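Local coordinates for insecticidal protein (Brevibacillus laterosporus, PDB 7ML9) that is active against the western corn rootworm, probably by forming beta-barrel pores in membranes, as an aerolysin-like ETX/MTX2 family toxin, at residues 149-154 against 170-175; 142-147 against 270-275. All coordinates share one frame; numbering follows the deposited sequence.

Contact 1. Residues 149-154 against 170-175; sequences GVKTTA and EYNFQN
The open end of the beta hairpin made by strands 153-160 and 165-172 is laced antiparallel: Ala154 and Tyr171 exchange two backbone hydrogen bonds, while Thr153 and Asn172 form the next, non-hydrogen-bonded pair. In aerolysin-like toxins a short hairpin lying against the main sheet is the usual candidate for membrane insertion, and this one is consistent with that role. One rung further out, Phe173 N donates almost straight to Thr152 O (3.0 Å, 170° at the hydrogen). The Phe173 ring packs against this rung. Thr152 CG2 sits over one face of it in a CH-pi contact, 3.9 Å from the centroid, and Ala154 CB approaches Phe173 CE1 obliquely at 3.8 Å. Ala91 and Ala93 of strand 86-115 and Leu219 of strand 201-229 continue this buried packing.

The face carrying Thr153 and Asn172 is more polar. Thr153 OG1, set between its backbone N and carbonyl carbon, gives a weak bond to Glu170 OE2. The Lys151 chain bends at chi2 and crosses the Asn172 amide at about a right angle, CE 3.6 Å from ND2. Asn172 OD1 closes an Asx turn by accepting from Gln174 N, and a water donates to the same oxygen at 2.7 Å while accepting from Thr152 N.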
loop_
_atom_site.group_PDB
_atom_site.type_symbol
_atom_site.label_atom_id
_atom_site.label_comp_id
_atom_site.label_asym_id
_atom_site.label_seq_id
_atom_site.Cartn_x
_atom_site.Cartn_y
_atom_site.Cartn_z
ATOM N N GLY A 149 -16.543 -1.781 10.459
ATOM C CA GLY A 149 -17.256 -1.520 11.694
ATOM C C GLY A 149 -16.371 -1.157 12.863
ATOM O O GLY A 149 -16.878 -0.961 13.977
ATOM N N VAL A 150 -15.062 -1.067 12.641
ATOM C CA VAL A 150 -14.084 -0.716 13.660
ATOM C C VAL A 150 -12.874 -0.162 12.922
ATOM O O VAL A 150 -12.564 -0.585 11.801
ATOM C CB VAL A 150 -13.722 -1.934 14.548
ATOM C CG1 VAL A 150 -13.251 -3.118 13.700
ATOM C CG2 VAL A 150 -12.674 -1.572 15.573
ATOM N N LYS A 151 -12.211 0.820 13.530
ATOM C CA LYS A 151 -11.015 1.374 12.908
ATOM C C LYS A 151 -9.981 0.273 12.723
ATOM O O LYS A 151 -9.644 -0.455 13.661
ATOM C CB LYS A 151 -10.444 2.518 13.751
ATOM C CG LYS A 151 -9.279 3.243 13.067
ATOM C CD LYS A 151 -8.261 3.754 14.071
ATOM C CE LYS A 151 -7.091 4.433 13.378
ATOM N NZ LYS A 151 -5.964 4.621 14.347
ATOM N N THR A 152 -9.497 0.135 11.495
ATOM C CA THR A 152 -8.608 -0.951 11.119
ATOM C C THR A 152 -7.444 -0.352 10.344
ATOM O O THR A 152 -7.654 0.445 9.421
ATOM C CB THR A 152 -9.351 -2.004 10.277
ATOM O OG1 THR A 152 -10.417 -2.563 11.056
ATOM C CG2 THR A 152 -8.414 -3.119 9.824
ATOM N N THR A 153 -6.230 -0.704 10.754
ATOM C CA THR A 153 -5.004 -0.197 10.154
ATOM C C THR A 153 -4.059 -1.361 9.935
ATOM O O THR A 153 -4.155 -2.406 10.590
ATOM C CB THR A 153 -4.285 0.858 11.033
ATOM O OG1 THR A 153 -3.950 0.285 12.302
ATOM C CG2 THR A 153 -5.138 2.086 11.241
ATOM N N ALA A 154 -3.131 -1.168 9.002
ATOM C CA ALA A 154 -2.098 -2.163 8.771
ATOM C C ALA A 154 -0.903 -1.457 8.147
ATOM O O ALA A 154 -1.066 -0.545 7.330
ATOM C CB ALA A 154 -2.576 -3.311 7.867
ATOM N N GLU A 170 1.533 3.166 6.822
ATOM C CA GLU A 170 0.401 2.603 7.550
ATOM C C GLU A 170 -0.896 3.008 6.864
ATOM O O GLU A 170 -1.194 4.203 6.735
ATOM C CB GLU A 170 0.395 3.050 9.013
ATOM C CG GLU A 170 -0.688 2.355 9.830
ATOM C CD GLU A 170 -0.618 2.676 11.312
ATOM O OE1 GLU A 170 -0.398 3.859 11.653
ATOM O OE2 GLU A 170 -0.775 1.739 12.130
ATOM N N TYR A 171 -1.655 2.014 6.411
ATOM C CA TYR A 171 -2.938 2.257 5.775
ATOM C C TYR A 171 -4.039 2.275 6.821
ATOM O O TYR A 171 -4.052 1.444 7.733
ATOM C CB TYR A 171 -3.253 1.167 4.744
ATOM C CG TYR A 171 -2.484 1.315 3.469
ATOM C CD1 TYR A 171 -2.955 2.116 2.447
ATOM C CD2 TYR A 171 -1.273 0.668 3.298
ATOM C CE1 TYR A 171 -2.241 2.261 1.279
ATOM C CE2 TYR A 171 -0.555 0.807 2.138
ATOM C CZ TYR A 171 -1.041 1.604 1.137
ATOM O OH TYR A 171 -0.324 1.742 -0.028
ATOM N N ASN A 172 -4.950 3.227 6.688
ATOM C CA ASN A 172 -6.251 3.148 7.333
ATOM C C ASN A 172 -7.243 2.620 6.303
ATOM O O ASN A 172 -7.362 3.180 5.208
ATOM C CB ASN A 172 -6.696 4.509 7.872
ATOM C CG ASN A 172 -7.955 4.417 8.716
ATOM O OD1 ASN A 172 -8.955 3.828 8.299
ATOM N ND2 ASN A 172 -7.906 4.987 9.919
ATOM N N PHE A 173 -7.959 1.550 6.665
ATOM C CA PHE A 173 -8.765 0.818 5.691
ATOM C C PHE A 173 -9.999 1.582 5.231
ATOM O O PHE A 173 -10.652 1.140 4.282
ATOM C CB PHE A 173 -9.175 -0.543 6.263
ATOM C CG PHE A 173 -8.085 -1.596 6.210
ATOM C CD1 PHE A 173 -6.737 -1.251 6.207
ATOM C CD2 PHE A 173 -8.416 -2.939 6.163
ATOM C CE1 PHE A 173 -5.741 -2.229 6.163
ATOM C CE2 PHE A 173 -7.435 -3.923 6.116
ATOM C CZ PHE A 173 -6.089 -3.570 6.112
ATOM N N GLN A 174 -10.349 2.709 5.845
ATOM C CA GLN A 174 -11.517 3.440 5.368
ATOM C C GLN A 174 -11.252 4.036 3.992
ATOM O O GLN A 174 -10.169 4.579 3.732
ATOM C CB GLN A 174 -11.912 4.547 6.345
ATOM C CG GLN A 174 -13.080 5.410 5.854
ATOM C CD GLN A 174 -13.341 6.633 6.733
ATOM O OE1 GLN A 174 -13.329 6.547 7.965
ATOM N NE2 GLN A 174 -13.585 7.775 6.095
ATOM N N ASN A 175 -12.248 3.928 3.106
ATOM C CA ASN A 175 -12.152 4.498 1.765
ATOM C C ASN A 175 -11.681 5.950 1.814
ATOM O O ASN A 175 -12.144 6.742 2.639
ATOM C CB ASN A 175 -13.510 4.429 1.063
ATOM C CG ASN A 175 -13.464 4.948 -0.363
ATOM O OD1 ASN A 175 -12.422 4.916 -1.022
ATOM N ND2 ASN A 175 -14.606 5.427 -0.850
HETATM O O HOH W 1 -10.701 2.022 9.366
#

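Contact 2. Residues 142-147 against 270-275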
loop_
_atom_site.group_PDB
_atom_site.type_symbol
_atom_site.label_atom_id
_atom_site.label_comp_id
_atom_site.label_asym_id
_atom_site.label_seq_id
_atom_site.Cartn_x
_atom_site.Cartn_y
_atom_site.Cartn_z
ATOM N N THR A 142 -5.882 5.074 0.507
ATOM C CA THR A 142 -6.725 3.887 0.425
ATOM C C THR A 142 -7.700 4.082 -0.727
ATOM O O THR A 142 -8.564 4.965 -0.679
ATOM C CB THR A 142 -7.445 3.650 1.744
ATOM O OG1 THR A 142 -6.472 3.417 2.771
ATOM C CG2 THR A 142 -8.363 2.419 1.618
ATOM N N THR A 143 -7.531 3.295 -1.789
ATOM C CA THR A 143 -8.309 3.499 -3.003
ATOM C C THR A 143 -9.531 2.590 -3.080
ATOM O O THR A 143 -10.545 2.979 -3.665
ATOM C CB THR A 143 -7.425 3.270 -4.243
ATOM O OG1 THR A 143 -6.811 1.980 -4.162
ATOM C CG2 THR A 143 -6.302 4.346 -4.328
ATOM N N HIS A 144 -9.444 1.379 -2.531
ATOM C CA HIS A 144 -10.589 0.483 -2.362
ATOM C C HIS A 144 -10.647 0.147 -0.878
ATOM O O HIS A 144 -9.939 -0.759 -0.419
ATOM C CB HIS A 144 -10.448 -0.778 -3.199
ATOM C CG HIS A 144 -10.470 -0.540 -4.676
ATOM N ND1 HIS A 144 -9.516 0.215 -5.327
ATOM C CD2 HIS A 144 -11.308 -0.997 -5.635
ATOM C CE1 HIS A 144 -9.779 0.231 -6.621
ATOM N NE2 HIS A 144 -10.860 -0.499 -6.835
ATOM N N GLY A 145 -11.477 0.887 -0.131
ATOM C CA GLY A 145 -11.512 0.741 1.305
ATOM C C GLY A 145 -12.378 -0.426 1.768
ATOM O O GLY A 145 -13.208 -0.956 1.031
ATOM N N LEU A 146 -12.159 -0.829 3.018
ATOM C CA LEU A 146 -12.956 -1.862 3.671
ATOM C C LEU A 146 -13.608 -1.237 4.896
ATOM O O LEU A 146 -12.914 -0.808 5.829
ATOM C CB LEU A 146 -12.098 -3.076 4.045
ATOM C CG LEU A 146 -11.392 -3.844 2.917
ATOM C CD1 LEU A 146 -10.412 -4.885 3.466
ATOM C CD2 LEU A 146 -12.379 -4.511 1.990
ATOM N N LYS A 147 -14.937 -1.150 4.881
ATOM C CA LYS A 147 -15.704 -0.678 6.035
ATOM C C LYS A 147 -15.990 -1.885 6.920
ATOM O O LYS A 147 -16.833 -2.723 6.590
ATOM C CB LYS A 147 -16.990 0.006 5.593
ATOM C CG LYS A 147 -17.788 0.566 6.762
ATOM C CD LYS A 147 -18.885 1.509 6.298
ATOM C CE LYS A 147 -19.998 1.584 7.333
ATOM N NZ LYS A 147 -20.823 2.818 7.170
ATOM N N LYS A 270 -10.585 -8.302 0.550
ATOM C CA LYS A 270 -9.435 -7.608 -0.024
ATOM C C LYS A 270 -9.826 -6.203 -0.444
ATOM O O LYS A 270 -10.862 -6.014 -1.089
ATOM C CB LYS A 270 -8.877 -8.365 -1.228
ATOM C CG LYS A 270 -7.581 -7.767 -1.782
ATOM C CD LYS A 270 -7.213 -8.369 -3.131
ATOM C CE LYS A 270 -7.577 -7.413 -4.260
ATOM N NZ LYS A 270 -6.661 -6.236 -4.316
ATOM N N GLY A 271 -8.997 -5.221 -0.065
ATOM C CA GLY A 271 -9.072 -3.872 -0.594
ATOM C C GLY A 271 -7.738 -3.478 -1.216
ATOM O O GLY A 271 -6.881 -4.345 -1.440
ATOM N N GLN A 272 -7.541 -2.190 -1.483
ATOM C CA GLN A 272 -6.377 -1.738 -2.239
ATOM C C GLN A 272 -5.952 -0.348 -1.787
ATOM O O GLN A 272 -6.781 0.485 -1.413
ATOM C CB GLN A 272 -6.658 -1.675 -3.744
ATOM C CG GLN A 272 -6.149 -2.852 -4.536
ATOM C CD GLN A 272 -6.624 -2.810 -5.978
ATOM O OE1 GLN A 272 -7.159 -3.797 -6.503
ATOM N NE2 GLN A 272 -6.428 -1.660 -6.630
ATOM N N GLY A 273 -4.646 -0.084 -1.902
ATOM C CA GLY A 273 -4.132 1.257 -1.714
ATOM C C GLY A 273 -3.000 1.550 -2.686
ATOM O O GLY A 273 -2.541 0.671 -3.427
ATOM N N THR A 274 -2.582 2.816 -2.695
ATOM C CA THR A 274 -1.411 3.259 -3.439
ATOM C C THR A 274 -0.424 3.883 -2.461
ATOM O O THR A 274 -0.778 4.220 -1.330
ATOM C CB THR A 274 -1.762 4.286 -4.535
ATOM O OG1 THR A 274 -2.482 5.389 -3.963
ATOM C CG2 THR A 274 -2.590 3.653 -5.639
ATOM N N PHE A 275 0.829 4.016 -2.893
ATOM C CA PHE A 275 1.817 4.695 -2.057
ATOM C C PHE A 275 2.861 5.356 -2.943
ATOM O O PHE A 275 3.023 5.014 -4.116
ATOM C CB PHE A 275 2.509 3.738 -1.080
ATOM C CG PHE A 275 3.418 2.749 -1.758
ATOM C CD1 PHE A 275 2.917 1.543 -2.224
ATOM C CD2 PHE A 275 4.769 3.030 -1.944
ATOM C CE1 PHE A 275 3.742 0.628 -2.858
ATOM C CE2 PHE A 275 5.601 2.126 -2.580
ATOM C CZ PHE A 275 5.090 0.917 -3.035
HETATM O O HOH W 2 -5.284 1.102 -6.375
#
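A classic beta bulge joins 142-147 to 270-275 of strand 266-289: Thr143 and His144 together face Gln272, so the antiparallel register slips by one residue between the Thr142-Gly273 and His144-Gln272 pairs. It pairs two strands of the large mixed sheet where strand 130-147 turns a corner, and the N-terminal Ser24 bonds to the backbone of Thr143 and Gly145. Gln272 O takes both amides of the bulge, His144 N at 3.0 Å and nearly straight (175°), Thr143 N at 2.9 Å but bent to 139°. Each donor stands above the carbonyl plane. In return Gln272 N donates to His144 O, in plane and on a lone pair.

Packing is tightest beside the bulge. Gly271 brings its CA to 3.2 Å from His144 O, where a beta carbon would clash with that oxygen and crowd Leu146. Leu146, CG anti to its carbonyl carbon, lays its two methyls along the backbone there, CD1 near Gly271 N and CD2 3.7 Å from Lys270 O; Phe173 packs against the same leucine. Thr142 is buried too, and its hydroxyl is hydrogen-bonded to Asn172 O.

The side bearing His144 and Gln272 is looser and wetter. Their side chains run side by side in the same direction, with Gln272 CD over one face of the imidazole and the two planes 36° apart, an inclined overlap. Thr143 OG1 lies in the plane of that ring at its edge, in a weak bond with His144 ND1, and a water links this hydroxyl to Gln272 NE2. Lys270 NZ curls back in weak bonds to Gln272 OE1 and Gly271 O.

The chemistry is thus divided: Gln272 O, a doubly gripped acceptor, fixes the bulge, whereas the links described on the polar, solvent side are weak or water-mediated.

Overall arrangement
From the N terminus, the chain runs along strand 130-147, turns a corner within 142-147, and passes through 149-154 into the hairpin of strands 153-160 and 165-172. Contact 1 closes that short loop at 170-175. The chain then continues through strands 178-189 and 201-229 before returning at 270-275, where contact 2 closes a loop more than 120 residues long. Contact 1 is therefore nested inside contact 2. Their centres lie 9 Å apart, and they touch through a probable hydrogen bond from Leu146 N to Phe173 O. Together they tie the two-stranded hairpin to the large mixed sheet.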